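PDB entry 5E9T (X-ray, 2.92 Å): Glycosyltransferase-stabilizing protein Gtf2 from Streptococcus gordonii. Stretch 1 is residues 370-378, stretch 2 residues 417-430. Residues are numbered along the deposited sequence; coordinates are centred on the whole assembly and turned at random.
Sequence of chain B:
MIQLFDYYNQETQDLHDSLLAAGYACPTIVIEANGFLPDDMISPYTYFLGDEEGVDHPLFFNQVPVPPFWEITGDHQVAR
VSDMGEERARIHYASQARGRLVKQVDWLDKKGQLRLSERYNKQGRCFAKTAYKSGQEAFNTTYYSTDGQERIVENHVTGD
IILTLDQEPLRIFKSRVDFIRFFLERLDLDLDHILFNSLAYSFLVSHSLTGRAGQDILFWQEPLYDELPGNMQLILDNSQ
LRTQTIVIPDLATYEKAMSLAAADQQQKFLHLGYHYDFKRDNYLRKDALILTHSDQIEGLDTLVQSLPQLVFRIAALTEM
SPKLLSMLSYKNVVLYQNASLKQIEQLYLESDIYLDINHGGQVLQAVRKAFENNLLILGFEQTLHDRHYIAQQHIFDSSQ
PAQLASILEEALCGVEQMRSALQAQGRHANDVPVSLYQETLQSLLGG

Stretch 1 370-378: AFENNLLIL
Stretch 2, residues 417-430: QMRSALQAQGRHAN

Stretch 1 enters as the end of a helix, residues 370-372, and turns into a strand, residues 376-378. Asn-373 is the first residue to leave helical phi/psi, at -96/7. Asn-374 then takes a left-handed conformation, 64/24. The turn is held by backbone hydrogen bonds from Leu-375 N to Ala-370 O (3.1 Å) and from Asn-374 N to Phe-371 O (3.2 Å). Leu-375 and Leu-376 are extended, at -72/136 and -79/122, and Ile-377 follows at -99/135.

Stretch 2 is helical through His-428. Its regular bonds include Gln-425 N to Ala-421 O (3.2 Å), His-428 N to Ala-424 O (3.1 Å) and Ala-429 N to Gln-425 O (3.2 Å). A Schellman motif ends the helix, with Asn-430 at positive phi, 63/45.

The strand crosses the helix at 71° between N-to-C directions. The axes approach to 8.7 Å. The register is set by Leu-376 and Leu-422, whose CA atoms lie 6.3 Å apart. Together the stretches bury 435 Å², both sides summed.

Gln-425 makes both cross-stretch hydrogen bonds. Its CB points toward stretch 1, with chi1 at 94°, between wells, chi2 t and chi3 16°. The amide donates from NE2 to Leu-375 O (3.2 Å, 157°). It accepts at OE1 from Ile-377 N (3.1 Å, 178°). One side-chain amide thus serves a backbone carbonyl and a backbone NH two residues apart, bracketing Leu-376.

Leu-376 (chi1 t, chi2 p) is the apolar centre of the contact. Its CB lies 3.3 Å from Leu-422 CD2 and 3.9 Å from SE of Met-418, a selenomethionine with chi1 t and chi2 p. Its CD2 is 4.1 Å from Ala-421 CB. Its CD1 also comes within 3.3 Å of Gln-425 OE1, so the leucine packs beside the bonded amide.

Leu-422 (chi1 m, chi2 t) points its CB toward stretch 1. Its CD1 lies 3.3 Å from Asn-374 O, a close contact with the backbone of the turn. The Asn-374 side chain is bonded through ND2 elsewhere in the structure.

Phe-371 (chi1 t, chi2 -91°) extends the contact to the C-terminal end of the helix. Its CA-to-CB bond points sideways, but the ring end comes nearer. Ring atom CZ meets Ala-429 CB at 3.5 Å, an apolar contact. Gln-425 O lies at the ring edge, 3.7 Å from Phe-371 CE2, where the ring hydrogens carry slight positive charge.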

# COMPACT_ATOMS: atom_id res chain seq x y z
N ALA B 370 -10.00 -41.50 20.56
CA ALA B 370 -9.71 -42.44 21.64
C ALA B 370 -11.00 -42.98 22.25
O ALA B 370 -11.18 -44.19 22.39
CB ALA B 370 -8.86 -41.76 22.72
N PHE B 371 -11.93 -42.08 22.60
CA PHE B 371 -13.19 -42.49 23.20
C PHE B 371 -13.96 -43.44 22.29
O PHE B 371 -14.53 -44.43 22.76
CB PHE B 371 -14.03 -41.25 23.53
CG PHE B 371 -15.35 -41.56 24.17
CD1 PHE B 371 -16.49 -41.75 23.40
CD2 PHE B 371 -15.46 -41.63 25.55
CE1 PHE B 371 -17.71 -42.03 23.99
CE2 PHE B 371 -16.68 -41.91 26.15
CZ PHE B 371 -17.80 -42.11 25.37
N GLU B 372 -13.98 -43.15 20.99
CA GLU B 372 -14.69 -44.02 20.05
C GLU B 372 -14.03 -45.39 19.95
O GLU B 372 -14.70 -46.38 19.61
CB GLU B 372 -14.76 -43.38 18.67
CG GLU B 372 -15.43 -42.02 18.64
CD GLU B 372 -15.80 -41.58 17.24
OE1 GLU B 372 -15.57 -42.37 16.29
OE2 GLU B 372 -16.31 -40.45 17.07
N ASN B 373 -12.73 -45.47 20.22
CA ASN B 373 -11.98 -46.72 20.17
C ASN B 373 -11.84 -47.39 21.54
O ASN B 373 -11.09 -48.36 21.67
CB ASN B 373 -10.61 -46.49 19.54
CG ASN B 373 -10.63 -46.69 18.04
OD1 ASN B 373 -10.08 -47.67 17.53
ND2 ASN B 373 -11.27 -45.78 17.32
N ASN B 374 -12.52 -46.86 22.56
CA ASN B 374 -12.54 -47.44 23.91
C ASN B 374 -11.17 -47.45 24.57
O ASN B 374 -10.91 -48.26 25.45
CB ASN B 374 -13.12 -48.87 23.89
CG ASN B 374 -14.55 -48.92 24.37
OD1 ASN B 374 -14.90 -48.35 25.41
ND2 ASN B 374 -15.40 -49.61 23.62
N LEU B 375 -10.29 -46.55 24.15
CA LEU B 375 -9.08 -46.29 24.92
C LEU B 375 -9.43 -45.53 26.19
O LEU B 375 -10.23 -44.59 26.16
CB LEU B 375 -8.08 -45.48 24.09
CG LEU B 375 -7.22 -46.16 23.03
CD1 LEU B 375 -8.06 -46.65 21.87
CD2 LEU B 375 -6.14 -45.22 22.53
N LEU B 376 -8.84 -45.94 27.31
CA LEU B 376 -9.06 -45.22 28.56
C LEU B 376 -8.20 -43.97 28.58
O LEU B 376 -6.97 -44.05 28.50
CB LEU B 376 -8.75 -46.08 29.78
CG LEU B 376 -8.75 -45.14 30.99
CD1 LEU B 376 -10.17 -44.61 31.30
CD2 LEU B 376 -8.14 -45.79 32.22
N ILE B 377 -8.85 -42.82 28.73
CA ILE B 377 -8.18 -41.53 28.69
C ILE B 377 -7.94 -41.03 30.11
O ILE B 377 -8.84 -41.09 30.96
CB ILE B 377 -9.04 -40.52 27.90
CG1 ILE B 377 -9.57 -41.17 26.62
CG2 ILE B 377 -8.23 -39.26 27.61
CD1 ILE B 377 -10.68 -40.39 25.98
N LEU B 378 -6.72 -40.52 30.36
CA LEU B 378 -6.39 -39.79 31.58
C LEU B 378 -5.48 -38.62 31.23
O LEU B 378 -4.75 -38.67 30.24
CB LEU B 378 -5.65 -40.62 32.63
CG LEU B 378 -5.97 -42.09 32.81
CD1 LEU B 378 -5.02 -42.82 33.77
CD2 LEU B 378 -7.31 -42.06 33.28
N GLN B 417 -10.83 -54.74 36.65
CA GLN B 417 -10.20 -53.54 37.17
C GLN B 417 -10.37 -52.37 36.21
O GLN B 417 -10.41 -51.21 36.63
CB GLN B 417 -8.74 -53.80 37.36
CG GLN B 417 -8.42 -55.19 37.68
CD GLN B 417 -6.99 -55.30 37.56
OE1 GLN B 417 -6.39 -54.45 36.88
NE2 GLN B 417 -6.38 -56.28 38.20
N MSE B 418 -10.40 -52.67 34.91
CA MSE B 418 -10.58 -51.70 33.86
C MSE B 418 -12.05 -51.44 33.63
O MSE B 418 -12.50 -50.30 33.64
CB MSE B 418 -9.91 -52.14 32.57
CG MSE B 418 -10.12 -51.18 31.41
SE MSE B 418 -9.03 -49.59 31.53
CE MSE B 418 -7.65 -50.01 30.24
N ARG B 419 -12.80 -52.53 33.38
CA ARG B 419 -14.22 -52.46 33.04
C ARG B 419 -14.95 -51.49 33.96
O ARG B 419 -15.91 -50.84 33.55
CB ARG B 419 -14.85 -53.86 33.13
CG ARG B 419 -16.25 -53.95 32.54
CD ARG B 419 -16.81 -55.36 32.65
NE ARG B 419 -16.02 -56.34 31.92
CZ ARG B 419 -16.48 -57.50 31.47
NH1 ARG B 419 -17.75 -57.83 31.69
NH2 ARG B 419 -15.69 -58.33 30.81
N SER B 420 -14.49 -51.39 35.21
CA SER B 420 -14.83 -50.24 36.05
C SER B 420 -14.49 -48.93 35.34
O SER B 420 -15.37 -48.10 35.07
CB SER B 420 -14.09 -50.34 37.38
OG SER B 420 -13.91 -49.06 37.96
N ALA B 421 -13.20 -48.73 35.04
CA ALA B 421 -12.71 -47.42 34.60
C ALA B 421 -13.41 -46.94 33.33
O ALA B 421 -13.64 -45.73 33.17
CB ALA B 421 -11.20 -47.48 34.38
N LEU B 422 -13.73 -47.85 32.41
CA LEU B 422 -14.33 -47.40 31.16
C LEU B 422 -15.84 -47.24 31.26
O LEU B 422 -16.46 -46.73 30.32
CB LEU B 422 -13.99 -48.35 30.00
CG LEU B 422 -12.51 -48.60 29.80
CD1 LEU B 422 -12.18 -49.01 28.37
CD2 LEU B 422 -11.75 -47.37 30.17
N GLN B 423 -16.44 -47.66 32.37
CA GLN B 423 -17.76 -47.18 32.72
C GLN B 423 -17.69 -45.87 33.49
O GLN B 423 -18.71 -45.17 33.58
CB GLN B 423 -18.51 -48.23 33.53
CG GLN B 423 -18.70 -49.55 32.78
CD GLN B 423 -19.35 -49.38 31.42
OE1 GLN B 423 -20.05 -48.39 31.15
NE2 GLN B 423 -19.11 -50.34 30.53
N ALA B 424 -16.52 -45.53 34.01
CA ALA B 424 -16.34 -44.22 34.63
C ALA B 424 -16.34 -43.12 33.58
O ALA B 424 -17.10 -42.15 33.69
CB ALA B 424 -15.05 -44.22 35.44
N GLN B 425 -15.49 -43.25 32.56
CA GLN B 425 -15.54 -42.33 31.43
C GLN B 425 -16.74 -42.63 30.54
O GLN B 425 -17.22 -41.73 29.84
CB GLN B 425 -14.24 -42.40 30.63
CG GLN B 425 -14.28 -43.37 29.45
CD GLN B 425 -13.00 -43.36 28.65
OE1 GLN B 425 -11.96 -42.87 29.10
NE2 GLN B 425 -13.05 -43.91 27.44
N GLY B 426 -17.23 -43.87 30.56
CA GLY B 426 -18.45 -44.17 29.84
C GLY B 426 -19.66 -43.46 30.41
O GLY B 426 -20.51 -42.95 29.67
N ARG B 427 -19.75 -43.40 31.75
CA ARG B 427 -20.82 -42.63 32.39
C ARG B 427 -20.64 -41.14 32.17
O ARG B 427 -21.61 -40.43 31.90
CB ARG B 427 -20.87 -42.93 33.88
CG ARG B 427 -21.52 -44.24 34.22
CD ARG B 427 -21.17 -44.70 35.63
NE ARG B 427 -21.24 -46.15 35.73
CZ ARG B 427 -22.27 -46.88 35.32
NH1 ARG B 427 -23.33 -46.31 34.76
NH2 ARG B 427 -22.23 -48.20 35.46
N HIS B 428 -19.41 -40.66 32.33
CA HIS B 428 -19.17 -39.22 32.29
C HIS B 428 -19.59 -38.62 30.96
O HIS B 428 -20.06 -37.48 30.92
CB HIS B 428 -17.69 -38.93 32.56
CG HIS B 428 -17.36 -37.48 32.53
ND1 HIS B 428 -17.27 -36.75 31.36
CD2 HIS B 428 -17.11 -36.60 33.54
CE1 HIS B 428 -16.98 -35.50 31.65
NE2 HIS B 428 -16.87 -35.38 32.96
N ALA B 429 -19.44 -39.36 29.87
CA ALA B 429 -19.90 -38.92 28.57
C ALA B 429 -21.39 -39.17 28.37
O ALA B 429 -21.90 -38.91 27.28
CB ALA B 429 -19.11 -39.60 27.45
N ASN B 430 -22.06 -39.68 29.40
CA ASN B 430 -23.51 -39.90 29.38
C ASN B 430 -23.91 -40.91 28.31
O ASN B 430 -24.87 -40.71 27.56
CB ASN B 430 -24.26 -38.58 29.21
CG ASN B 430 -23.97 -37.63 30.33
OD1 ASN B 430 -22.82 -37.45 30.74
ND2 ASN B 430 -25.02 -37.06 30.89